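Local coordinates for F5/8 type C domain protein (Bacteroides ovatus, PDB 4ZRX), which probably hydrolyses alpha-L-fucosides, releasing L-fucose from carbohydrate chains with a barrel domain of the alpha-L-fucosidase family, at residues 40-45 against 89-94; 76-81 against 134-139; 138-143 against 178-183. All coordinates share one frame; numbering follows the deposited sequence.

Contact 1: 40-45 against 89-94. With EDO (1,2-ethanediol), chain F.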
loop_
_atom_site.group_PDB
_atom_site.type_symbol
_atom_site.label_atom_id
_atom_site.label_comp_id
_atom_site.label_asym_id
_atom_site.label_seq_id
_atom_site.Cartn_x
_atom_site.Cartn_y
_atom_site.Cartn_z
ATOM N N GLN A 40 -11.455 -6.257 10.386
ATOM C CA GLN A 40 -10.116 -5.987 10.885
ATOM C C GLN A 40 -9.288 -7.292 10.921
ATOM O O GLN A 40 -8.116 -7.314 10.596
ATOM C CB GLN A 40 -10.194 -5.403 12.300
ATOM C CG GLN A 40 -8.916 -4.808 12.805
ATOM C CD GLN A 40 -8.732 -3.398 12.345
ATOM O OE1 GLN A 40 -9.446 -2.533 12.781
ATOM N NE2 GLN A 40 -7.786 -3.160 11.443
ATOM N N GLN A 41 -9.936 -8.374 11.306
ATOM C CA GLN A 41 -9.284 -9.678 11.402
ATOM C C GLN A 41 -8.800 -10.203 10.101
ATOM O O GLN A 41 -7.850 -11.017 10.089
ATOM C CB GLN A 41 -10.134 -10.751 12.032
ATOM C CG GLN A 41 -10.862 -10.354 13.249
ATOM C CD GLN A 41 -10.029 -9.954 14.342
ATOM O OE1 GLN A 41 -9.121 -10.694 14.744
ATOM N NE2 GLN A 41 -10.313 -8.754 14.923
HETATM N N MSE A 42 -9.397 -9.777 8.988
HETATM C CA MSE A 42 -8.898 -10.272 7.704
HETATM C C MSE A 42 -7.473 -9.919 7.448
HETATM O O MSE A 42 -6.759 -10.731 6.866
HETATM C CB MSE A 42 -9.764 -9.780 6.545
HETATM C CG MSE A 42 -11.211 -10.184 6.661
HETATM SE SE MSE A 42 -12.187 -9.732 5.020
HETATM C CE MSE A 42 -12.122 -7.844 5.231
ATOM N N GLU A 43 -7.090 -8.679 7.747
ATOM C CA GLU A 43 -5.755 -8.117 7.618
ATOM C C GLU A 43 -5.305 -7.863 6.201
ATOM O O GLU A 43 -4.719 -6.806 5.955
ATOM C CB GLU A 43 -4.646 -8.939 8.318
ATOM C CG GLU A 43 -4.862 -9.127 9.796
ATOM C CD GLU A 43 -3.709 -9.822 10.527
ATOM O OE1 GLU A 43 -2.740 -10.300 9.855
ATOM O OE2 GLU A 43 -3.855 -9.986 11.769
ATOM N N LEU A 44 -5.504 -8.837 5.313
ATOM C CA LEU A 44 -4.880 -8.841 3.978
ATOM C C LEU A 44 -5.901 -9.228 2.964
ATOM O O LEU A 44 -6.348 -10.375 2.957
ATOM C CB LEU A 44 -3.681 -9.804 3.929
ATOM C CG LEU A 44 -2.921 -9.864 2.633
ATOM C CD1 LEU A 44 -2.247 -8.536 2.406
ATOM C CD2 LEU A 44 -1.941 -11.030 2.698
ATOM N N THR A 45 -6.228 -8.304 2.087
ATOM C CA THR A 45 -7.266 -8.538 1.117
ATOM C C THR A 45 -6.779 -8.145 -0.275
ATOM O O THR A 45 -5.800 -7.434 -0.409
ATOM C CB THR A 45 -8.502 -7.747 1.449
ATOM O OG1 THR A 45 -8.218 -6.347 1.551
ATOM C CG2 THR A 45 -9.073 -8.178 2.789
ATOM N N PHE A 89 -4.536 -14.113 0.773
ATOM C CA PHE A 89 -5.599 -13.132 0.863
ATOM C C PHE A 89 -6.875 -13.698 1.439
ATOM O O PHE A 89 -7.183 -14.876 1.223
ATOM C CB PHE A 89 -5.864 -12.476 -0.514
ATOM C CG PHE A 89 -4.685 -11.725 -1.018
ATOM C CD1 PHE A 89 -4.433 -10.450 -0.568
ATOM C CD2 PHE A 89 -3.757 -12.330 -1.811
ATOM C CE1 PHE A 89 -3.330 -9.774 -0.967
ATOM C CE2 PHE A 89 -2.605 -11.654 -2.215
ATOM C CZ PHE A 89 -2.398 -10.363 -1.798
ATOM N N LYS A 90 -7.592 -12.851 2.157
ATOM C CA LYS A 90 -8.808 -13.264 2.859
ATOM C C LYS A 90 -10.096 -12.778 2.241
ATOM O O LYS A 90 -11.170 -13.144 2.687
ATOM C CB LYS A 90 -8.755 -12.889 4.366
ATOM C CG LYS A 90 -7.608 -13.489 5.081
ATOM C CD LYS A 90 -7.612 -15.020 5.135
ATOM C CE LYS A 90 -6.506 -15.505 6.055
ATOM N NZ LYS A 90 -6.608 -16.936 6.420
HETATM N N MSE A 91 -10.003 -11.917 1.243
HETATM C CA MSE A 91 -11.165 -11.456 0.505
HETATM C C MSE A 91 -10.637 -11.010 -0.870
HETATM O O MSE A 91 -9.481 -10.605 -1.021
HETATM C CB MSE A 91 -11.830 -10.287 1.207
HETATM C CG MSE A 91 -13.091 -9.887 0.607
HETATM SE SE MSE A 91 -13.938 -8.400 1.451
HETATM C CE MSE A 91 -12.726 -7.139 0.723
ATOM N N VAL A 92 -11.495 -11.125 -1.856
ATOM C CA VAL A 92 -11.267 -10.506 -3.149
ATOM C C VAL A 92 -12.325 -9.466 -3.400
ATOM O O VAL A 92 -13.544 -9.656 -3.103
ATOM C CB VAL A 92 -11.217 -11.540 -4.277
ATOM C CG1 VAL A 92 -10.125 -12.562 -4.020
ATOM C CG2 VAL A 92 -12.464 -12.299 -4.421
ATOM N N LEU A 93 -11.894 -8.309 -3.904
ATOM C CA LEU A 93 -12.778 -7.186 -4.078
ATOM C C LEU A 93 -12.731 -6.719 -5.511
ATOM O O LEU A 93 -11.730 -6.187 -5.963
ATOM C CB LEU A 93 -12.363 -6.057 -3.104
ATOM C CG LEU A 93 -12.980 -4.666 -3.239
ATOM C CD1 LEU A 93 -14.353 -4.616 -3.139
ATOM C CD2 LEU A 93 -12.400 -3.731 -2.107
ATOM N N LEU A 94 -13.829 -6.906 -6.230
ATOM C CA LEU A 94 -13.851 -6.663 -7.692
ATOM C C LEU A 94 -14.442 -5.313 -8.036
ATOM O O LEU A 94 -15.497 -4.930 -7.515
ATOM C CB LEU A 94 -14.689 -7.768 -8.376
ATOM C CG LEU A 94 -14.885 -7.659 -9.845
ATOM C CD1 LEU A 94 -13.599 -7.976 -10.565
ATOM C CD2 LEU A 94 -15.916 -8.628 -10.289
HETATM C C1 EDO F . -0.020 -12.215 10.689
HETATM O O1 EDO F . -1.434 -12.313 10.982
HETATM C C2 EDO F . 0.667 -10.920 11.180
HETATM O O2 EDO F . 0.987 -11.064 12.573
#
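F89, just ahead of strand 91-97, packs on L44 of strand 44-48, and the phenyl ring shows how one side chain can serve both a backbone and a neighbouring leucine. At its base, CB of F89 lies 4.1 Å from L44 O. A chi1 of -63° turns CG away from the carbonyl carbon, to the side of the backbone N. One ring atom further, CD1 comes within 3.3 Å of T45 C, an oblique approach, while T45 N lies in the ring plane at the edge. CE1 of F89 then meets L44 CG at 3.6 Å, and L44 CD2 stands over one face of the ring, displaced toward its rim. The F89 side chain also touches A46 and L327, which bury it among the strands.

One backbone hydrogen bond joins the two segments: K90 N donates to L44 O at 2.9 Å. Next to it, the first carbons of K90 cover the end of helix 34-42, CG lying 3.4 Å from M42 O, before the lysine chain runs off toward its exposed end. M42, its CB against K90 CB, puts SE 3.9 Å from M91 CB, and T45 CG2 packs against that same CB. Buried by this packing, M91 N has no hydrogen-bond partner in the model. E43, whose positive phi ends the helix, accepts a bond on OE1 from a bound ethanediol, and its OE2 forms a salt bridge with K426. This pairing of neighbouring parallel strands at their N-terminal ends is characteristic of the TIM-barrel fold expected of alpha-L-fucosidases.

Contact 2: 76-81 against 134-139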
loop_
_atom_site.group_PDB
_atom_site.type_symbol
_atom_site.label_atom_id
_atom_site.label_comp_id
_atom_site.label_asym_id
_atom_site.label_seq_id
_atom_site.Cartn_x
_atom_site.Cartn_y
_atom_site.Cartn_z
ATOM N N ASP A 76 -10.412 -16.629 -16.683
ATOM C CA ASP A 76 -10.492 -17.713 -15.734
ATOM C C ASP A 76 -10.423 -17.147 -14.321
ATOM O O ASP A 76 -9.313 -16.933 -13.767
ATOM C CB ASP A 76 -9.396 -18.689 -16.040
ATOM C CG ASP A 76 -9.436 -19.929 -15.155
ATOM O OD1 ASP A 76 -10.284 -20.044 -14.253
ATOM O OD2 ASP A 76 -8.536 -20.757 -15.373
ATOM N N ALA A 77 -11.595 -16.898 -13.736
ATOM C CA ALA A 77 -11.675 -16.401 -12.387
ATOM C C ALA A 77 -11.244 -17.390 -11.303
ATOM O O ALA A 77 -10.807 -16.947 -10.209
ATOM C CB ALA A 77 -13.034 -15.876 -12.072
ATOM N N GLU A 78 -11.299 -18.689 -11.596
ATOM C CA GLU A 78 -10.712 -19.706 -10.707
ATOM C C GLU A 78 -9.200 -19.495 -10.577
ATOM O O GLU A 78 -8.642 -19.674 -9.510
ATOM C CB GLU A 78 -10.971 -21.167 -11.098
ATOM C CG GLU A 78 -12.412 -21.581 -11.118
ATOM C CD GLU A 78 -12.604 -23.132 -11.259
ATOM O OE1 GLU A 78 -11.604 -23.851 -11.190
ATOM O OE2 GLU A 78 -13.747 -23.579 -11.407
ATOM N N GLN A 79 -8.546 -19.097 -11.675
ATOM C CA GLN A 79 -7.115 -18.814 -11.648
ATOM C C GLN A 79 -6.826 -17.628 -10.753
ATOM O O GLN A 79 -5.880 -17.628 -9.968
ATOM C CB GLN A 79 -6.578 -18.610 -13.050
ATOM C CG GLN A 79 -5.081 -18.393 -13.129
ATOM C CD GLN A 79 -4.620 -16.934 -13.377
ATOM O OE1 GLN A 79 -5.362 -15.962 -13.225
ATOM N NE2 GLN A 79 -3.365 -16.811 -13.785
ATOM N N TRP A 80 -7.687 -16.615 -10.831
ATOM C CA TRP A 80 -7.553 -15.481 -9.933
ATOM C C TRP A 80 -7.646 -15.919 -8.452
ATOM O O TRP A 80 -6.809 -15.574 -7.632
ATOM C CB TRP A 80 -8.600 -14.381 -10.159
ATOM C CG TRP A 80 -8.816 -13.897 -11.534
ATOM C CD1 TRP A 80 -8.090 -14.185 -12.639
ATOM C CD2 TRP A 80 -9.858 -13.036 -11.957
ATOM N NE1 TRP A 80 -8.622 -13.528 -13.733
ATOM C CE2 TRP A 80 -9.728 -12.851 -13.330
ATOM C CE3 TRP A 80 -10.911 -12.383 -11.294
ATOM C CZ2 TRP A 80 -10.601 -12.070 -14.072
ATOM C CZ3 TRP A 80 -11.775 -11.628 -12.054
ATOM C CH2 TRP A 80 -11.605 -11.474 -13.421
ATOM N N VAL A 81 -8.739 -16.594 -8.110
ATOM C CA VAL A 81 -9.023 -16.871 -6.727
ATOM C C VAL A 81 -8.072 -17.908 -6.182
ATOM O O VAL A 81 -7.623 -17.793 -5.026
ATOM C CB VAL A 81 -10.482 -17.261 -6.492
ATOM C CG1 VAL A 81 -10.698 -17.614 -5.052
ATOM C CG2 VAL A 81 -11.433 -16.128 -6.893
ATOM N N CYS A 134 -15.032 -17.981 -5.868
ATOM C CA CYS A 134 -15.007 -17.792 -4.426
ATOM C C CYS A 134 -15.715 -18.924 -3.699
ATOM O O CYS A 134 -15.266 -19.344 -2.627
ATOM C CB CYS A 134 -15.595 -16.502 -3.997
ATOM S SG CYS A 134 -14.608 -15.030 -4.523
ATOM N N ASP A 135 -16.845 -19.382 -4.253
ATOM C CA ASP A 135 -17.561 -20.566 -3.724
ATOM C C ASP A 135 -16.656 -21.789 -3.645
ATOM O O ASP A 135 -16.630 -22.479 -2.609
ATOM C CB ASP A 135 -18.770 -20.933 -4.571
ATOM C CG ASP A 135 -19.924 -19.919 -4.488
ATOM O OD1 ASP A 135 -19.907 -18.984 -3.629
ATOM O OD2 ASP A 135 -20.874 -20.094 -5.324
ATOM N N LYS A 136 -15.858 -22.026 -4.674
ATOM C CA LYS A 136 -14.996 -23.194 -4.740
ATOM C C LYS A 136 -13.891 -23.160 -3.688
ATOM O O LYS A 136 -13.629 -24.174 -3.027
ATOM C CB LYS A 136 -14.363 -23.333 -6.145
ATOM C CG LYS A 136 -13.336 -24.437 -6.288
ATOM C CD LYS A 136 -12.949 -24.568 -7.704
ATOM C CE LYS A 136 -11.650 -25.356 -7.922
ATOM N NZ LYS A 136 -11.950 -26.685 -8.314
ATOM N N TYR A 137 -13.274 -22.001 -3.532
ATOM C CA TYR A 137 -12.114 -21.837 -2.611
ATOM C C TYR A 137 -12.432 -21.266 -1.260
ATOM O O TYR A 137 -11.504 -20.981 -0.476
ATOM C CB TYR A 137 -11.039 -20.995 -3.311
ATOM C CG TYR A 137 -10.389 -21.714 -4.452
ATOM C CD1 TYR A 137 -9.380 -22.647 -4.217
ATOM C CD2 TYR A 137 -10.777 -21.488 -5.774
ATOM C CE1 TYR A 137 -8.813 -23.362 -5.248
ATOM C CE2 TYR A 137 -10.203 -22.176 -6.804
ATOM C CZ TYR A 137 -9.203 -23.126 -6.522
ATOM O OH TYR A 137 -8.629 -23.801 -7.537
ATOM N N ASP A 138 -13.709 -21.077 -0.945
ATOM C CA ASP A 138 -14.155 -20.526 0.327
ATOM C C ASP A 138 -13.458 -19.199 0.603
ATOM O O ASP A 138 -12.810 -19.004 1.647
ATOM C CB ASP A 138 -13.936 -21.536 1.497
ATOM C CG ASP A 138 -14.543 -21.045 2.814
ATOM O OD1 ASP A 138 -15.491 -20.249 2.783
ATOM O OD2 ASP A 138 -14.122 -21.462 3.928
HETATM N N MSE A 139 -13.553 -18.301 -0.385
HETATM C CA MSE A 139 -12.943 -16.998 -0.332
HETATM C C MSE A 139 -14.024 -15.965 -0.153
HETATM O O MSE A 139 -15.027 -15.965 -0.880
HETATM C CB MSE A 139 -12.137 -16.740 -1.618
HETATM C CG MSE A 139 -11.698 -15.286 -1.852
HETATM SE SE MSE A 139 -10.149 -14.923 -0.696
HETATM C CE MSE A 139 -8.721 -15.589 -1.755
HETATM O O HOH W 1 -14.232 -26.650 -10.039
#
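NZ of K136 donates to a water 2.9 Å away, and that water in turn gives a weak bond to OE2 of E78, so a solvent molecule mediates between a lysine and a glutamate on two different helices. The charges themselves stay just beyond salt-bridge range, with E78 OE1 4.1 Å from K136 NZ. What touches is the aliphatic part of the lysine: its CE lies 3.6 Å from E78 OE1, and CD packs against the carboxylate carbon as the two chains cross at about a right angle. The lysine runs extended as far as CE, and a chi4 of 100° then turns NZ out of that line. An alanine in place of E78 would probably leave K136 without its nearby opposite charge, and the water without one of its partners, with the lysine freer to turn.

Deeper in the interface, V81 does the apolar work. Its CG1, anti to the backbone N, sits 3.8 Å from Y137 CB and equally near M139 CB, the V81 side chain running past those of Y137 and M139 in the opposite direction. CG2 of V81 comes from the other branch to C134 SG at 4.1 Å. The tyrosine ring has K136 CG over one of its faces, a neighbour from its own helix.

One end of each helix carries a capping motif. D76 is the N-cap of helix 77-86, its carboxylate accepting a weak bond from Q79 N. At D138 the chain adopts positive phi in a Schellman motif, with M139 N bonded to C134 O, and K85 NZ donates to D138 O. Side-by-side packing of helices 77-86 and 126-137, which precede and follow strand 91-97, is characteristic of the outer helical layer of a TIM barrel.

Contact 3: 138-143 against 178-183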
loop_
_atom_site.group_PDB
_atom_site.type_symbol
_atom_site.label_atom_id
_atom_site.label_comp_id
_atom_site.label_asym_id
_atom_site.label_seq_id
_atom_site.Cartn_x
_atom_site.Cartn_y
_atom_site.Cartn_z
ATOM N N ASP A 138 -13.709 -21.077 -0.945
ATOM C CA ASP A 138 -14.155 -20.526 0.327
ATOM C C ASP A 138 -13.458 -19.199 0.603
ATOM O O ASP A 138 -12.810 -19.004 1.647
ATOM C CB ASP A 138 -13.936 -21.536 1.497
ATOM C CG ASP A 138 -14.543 -21.045 2.814
ATOM O OD1 ASP A 138 -15.491 -20.249 2.783
ATOM O OD2 ASP A 138 -14.122 -21.462 3.928
HETATM N N MSE A 139 -13.553 -18.301 -0.385
HETATM C CA MSE A 139 -12.943 -16.998 -0.332
HETATM C C MSE A 139 -14.024 -15.965 -0.153
HETATM O O MSE A 139 -15.027 -15.965 -0.880
HETATM C CB MSE A 139 -12.137 -16.740 -1.618
HETATM C CG MSE A 139 -11.698 -15.286 -1.852
HETATM SE SE MSE A 139 -10.149 -14.923 -0.696
HETATM C CE MSE A 139 -8.721 -15.589 -1.755
ATOM N N LYS A 140 -13.804 -14.997 0.734
ATOM C CA LYS A 140 -14.774 -13.930 0.943
ATOM C C LYS A 140 -14.743 -12.978 -0.272
ATOM O O LYS A 140 -13.745 -12.907 -0.993
ATOM C CB LYS A 140 -14.535 -13.155 2.219
ATOM C CG LYS A 140 -14.822 -13.965 3.491
ATOM C CD LYS A 140 -14.446 -13.021 4.670
ATOM C CE LYS A 140 -13.851 -13.758 5.776
ATOM N NZ LYS A 140 -14.824 -14.586 6.418
ATOM N N PHE A 141 -15.844 -12.285 -0.468
ATOM C CA PHE A 141 -16.119 -11.556 -1.721
ATOM C C PHE A 141 -16.590 -10.204 -1.344
ATOM O O PHE A 141 -17.490 -10.036 -0.470
ATOM C CB PHE A 141 -17.217 -12.373 -2.450
ATOM C CG PHE A 141 -17.806 -11.743 -3.649
ATOM C CD1 PHE A 141 -17.151 -11.785 -4.835
ATOM C CD2 PHE A 141 -19.060 -11.199 -3.590
ATOM C CE1 PHE A 141 -17.772 -11.281 -6.019
ATOM C CE2 PHE A 141 -19.678 -10.660 -4.734
ATOM C CZ PHE A 141 -19.034 -10.716 -5.942
ATOM N N GLY A 142 -16.082 -9.223 -2.068
ATOM C CA GLY A 142 -16.505 -7.861 -1.926
ATOM C C GLY A 142 -16.672 -7.196 -3.282
ATOM O O GLY A 142 -16.151 -7.673 -4.278
ATOM N N VAL A 143 -17.432 -6.101 -3.317
ATOM C CA VAL A 143 -17.679 -5.351 -4.523
ATOM C C VAL A 143 -17.364 -3.865 -4.418
ATOM O O VAL A 143 -17.693 -3.227 -3.442
ATOM C CB VAL A 143 -19.104 -5.543 -5.085
ATOM C CG1 VAL A 143 -19.319 -7.018 -5.431
ATOM C CG2 VAL A 143 -20.104 -5.072 -4.100
ATOM N N GLU A 178 -23.000 -13.970 -0.352
ATOM C CA GLU A 178 -22.607 -13.089 0.723
ATOM C C GLU A 178 -21.487 -12.156 0.272
ATOM O O GLU A 178 -20.558 -12.581 -0.411
ATOM C CB GLU A 178 -22.086 -13.908 1.925
ATOM C CG GLU A 178 -23.047 -14.676 2.750
ATOM C CD GLU A 178 -22.366 -15.098 4.075
ATOM O OE1 GLU A 178 -21.082 -15.059 4.199
ATOM O OE2 GLU A 178 -23.128 -15.341 4.992
ATOM N N VAL A 179 -21.607 -10.912 0.698
ATOM C CA VAL A 179 -20.719 -9.849 0.349
ATOM C C VAL A 179 -20.191 -9.246 1.656
ATOM O O VAL A 179 -20.996 -8.846 2.513
ATOM C CB VAL A 179 -21.424 -8.755 -0.448
ATOM C CG1 VAL A 179 -20.513 -7.576 -0.682
ATOM C CG2 VAL A 179 -21.940 -9.299 -1.759
ATOM N N HIS A 180 -18.875 -9.214 1.824
ATOM C CA HIS A 180 -18.274 -8.739 3.074
ATOM C C HIS A 180 -17.840 -7.269 3.066
ATOM O O HIS A 180 -17.650 -6.693 4.132
ATOM C CB HIS A 180 -17.153 -9.639 3.499
ATOM C CG HIS A 180 -17.606 -10.867 4.224
ATOM N ND1 HIS A 180 -18.077 -11.998 3.575
ATOM C CD2 HIS A 180 -17.713 -11.125 5.552
ATOM C CE1 HIS A 180 -18.437 -12.905 4.473
ATOM N NE2 HIS A 180 -18.212 -12.399 5.675
ATOM N N GLU A 181 -17.684 -6.668 1.896
ATOM C CA GLU A 181 -17.270 -5.273 1.831
ATOM C C GLU A 181 -17.842 -4.670 0.563
ATOM O O GLU A 181 -17.786 -5.328 -0.483
ATOM C CB GLU A 181 -15.713 -5.138 1.870
ATOM C CG GLU A 181 -15.154 -3.705 1.809
ATOM C CD GLU A 181 -13.699 -3.552 2.217
ATOM O OE1 GLU A 181 -13.111 -4.502 2.735
ATOM O OE2 GLU A 181 -13.182 -2.404 2.104
ATOM N N VAL A 182 -18.337 -3.434 0.676
ATOM C CA VAL A 182 -18.844 -2.629 -0.415
ATOM C C VAL A 182 -18.069 -1.332 -0.444
ATOM O O VAL A 182 -18.060 -0.593 0.553
ATOM C CB VAL A 182 -20.359 -2.309 -0.262
ATOM C CG1 VAL A 182 -20.839 -1.519 -1.407
ATOM C CG2 VAL A 182 -21.125 -3.636 -0.183
ATOM N N TRP A 183 -17.319 -1.126 -1.540
ATOM C CA TRP A 183 -16.386 -0.031 -1.631
ATOM C C TRP A 183 -17.005 1.059 -2.490
ATOM O O TRP A 183 -17.341 0.813 -3.666
ATOM C CB TRP A 183 -15.105 -0.548 -2.299
ATOM C CG TRP A 183 -13.821 -0.107 -1.730
ATOM C CD1 TRP A 183 -13.179 -0.680 -0.676
ATOM C CD2 TRP A 183 -12.927 0.913 -2.220
ATOM N NE1 TRP A 183 -11.997 -0.082 -0.442
ATOM C CE2 TRP A 183 -11.777 0.877 -1.388
ATOM C CE3 TRP A 183 -13.021 1.915 -3.180
ATOM C CZ2 TRP A 183 -10.693 1.755 -1.563
ATOM C CZ3 TRP A 183 -11.965 2.762 -3.355
ATOM C CH2 TRP A 183 -10.791 2.662 -2.581
HETATM O O HOH W 2 -18.141 -13.078 1.079
#
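Strands 140-145 and 181-184 are the two parallel arms of a beta-alpha-beta unit, with helix 158-174 between them, and contact 3 is where they come together. Three backbone bonds tie them: H180 N to F141 O at 2.8 Å, V143 N to E181 O at 3.0 Å, and W183 N to V143 O. At G142 a CB would fall about 2.9 Å from E181 O, a clash that glycine avoids.

Near the start of the pair, K140 lays its chain over the imidazole of H180 in a CH-pi contact. K140 CD stands 3.8 Å from the ring centroid, only 4° off the normal. In the plane of that ring, at its edge, a water lies 2.7 Å from H180 ND1; it accepts from F141 N and donates to E178 O, and probably helps hold the ring's rotation. Further along, F141, its CG anti to the backbone N (chi1 172°), offers its ring edge to V179, F141 CD2 lying 3.9 Å from V179 CG2.

Beyond the pair, strand 91-97 bonds to K140 and G142 through V92 and strand 216-219 to H180 and V182 through V216, while helix 126-137 packs on F141.

All three contacts belong to one barrel domain, contacts 1 and 3 in its strand wall and contact 2 in the helical layer. Contacts 1 and 3 are the nearest, with centres about 9 Å apart, because strands 91-97 and 140-145 are neighbours: V92 O lies 2.8 Å from G142 N, a probable hydrogen bond. Contact 2 packs outside them. Its M139 reaches inward, SE being 3.6 Å from M91 N of contact 1, and C134 SG is 3.5 Å from V92 CG2; contacts 2 and 3 share D138 and M139. In this fold the active site typically opens at the C-terminal ends of the strands. W183 lies toward that end, its NE1 hydrogen-bonded to E286 OE1 and its side chain about 4 Å from a bound ethanediol, which may mark the pocket.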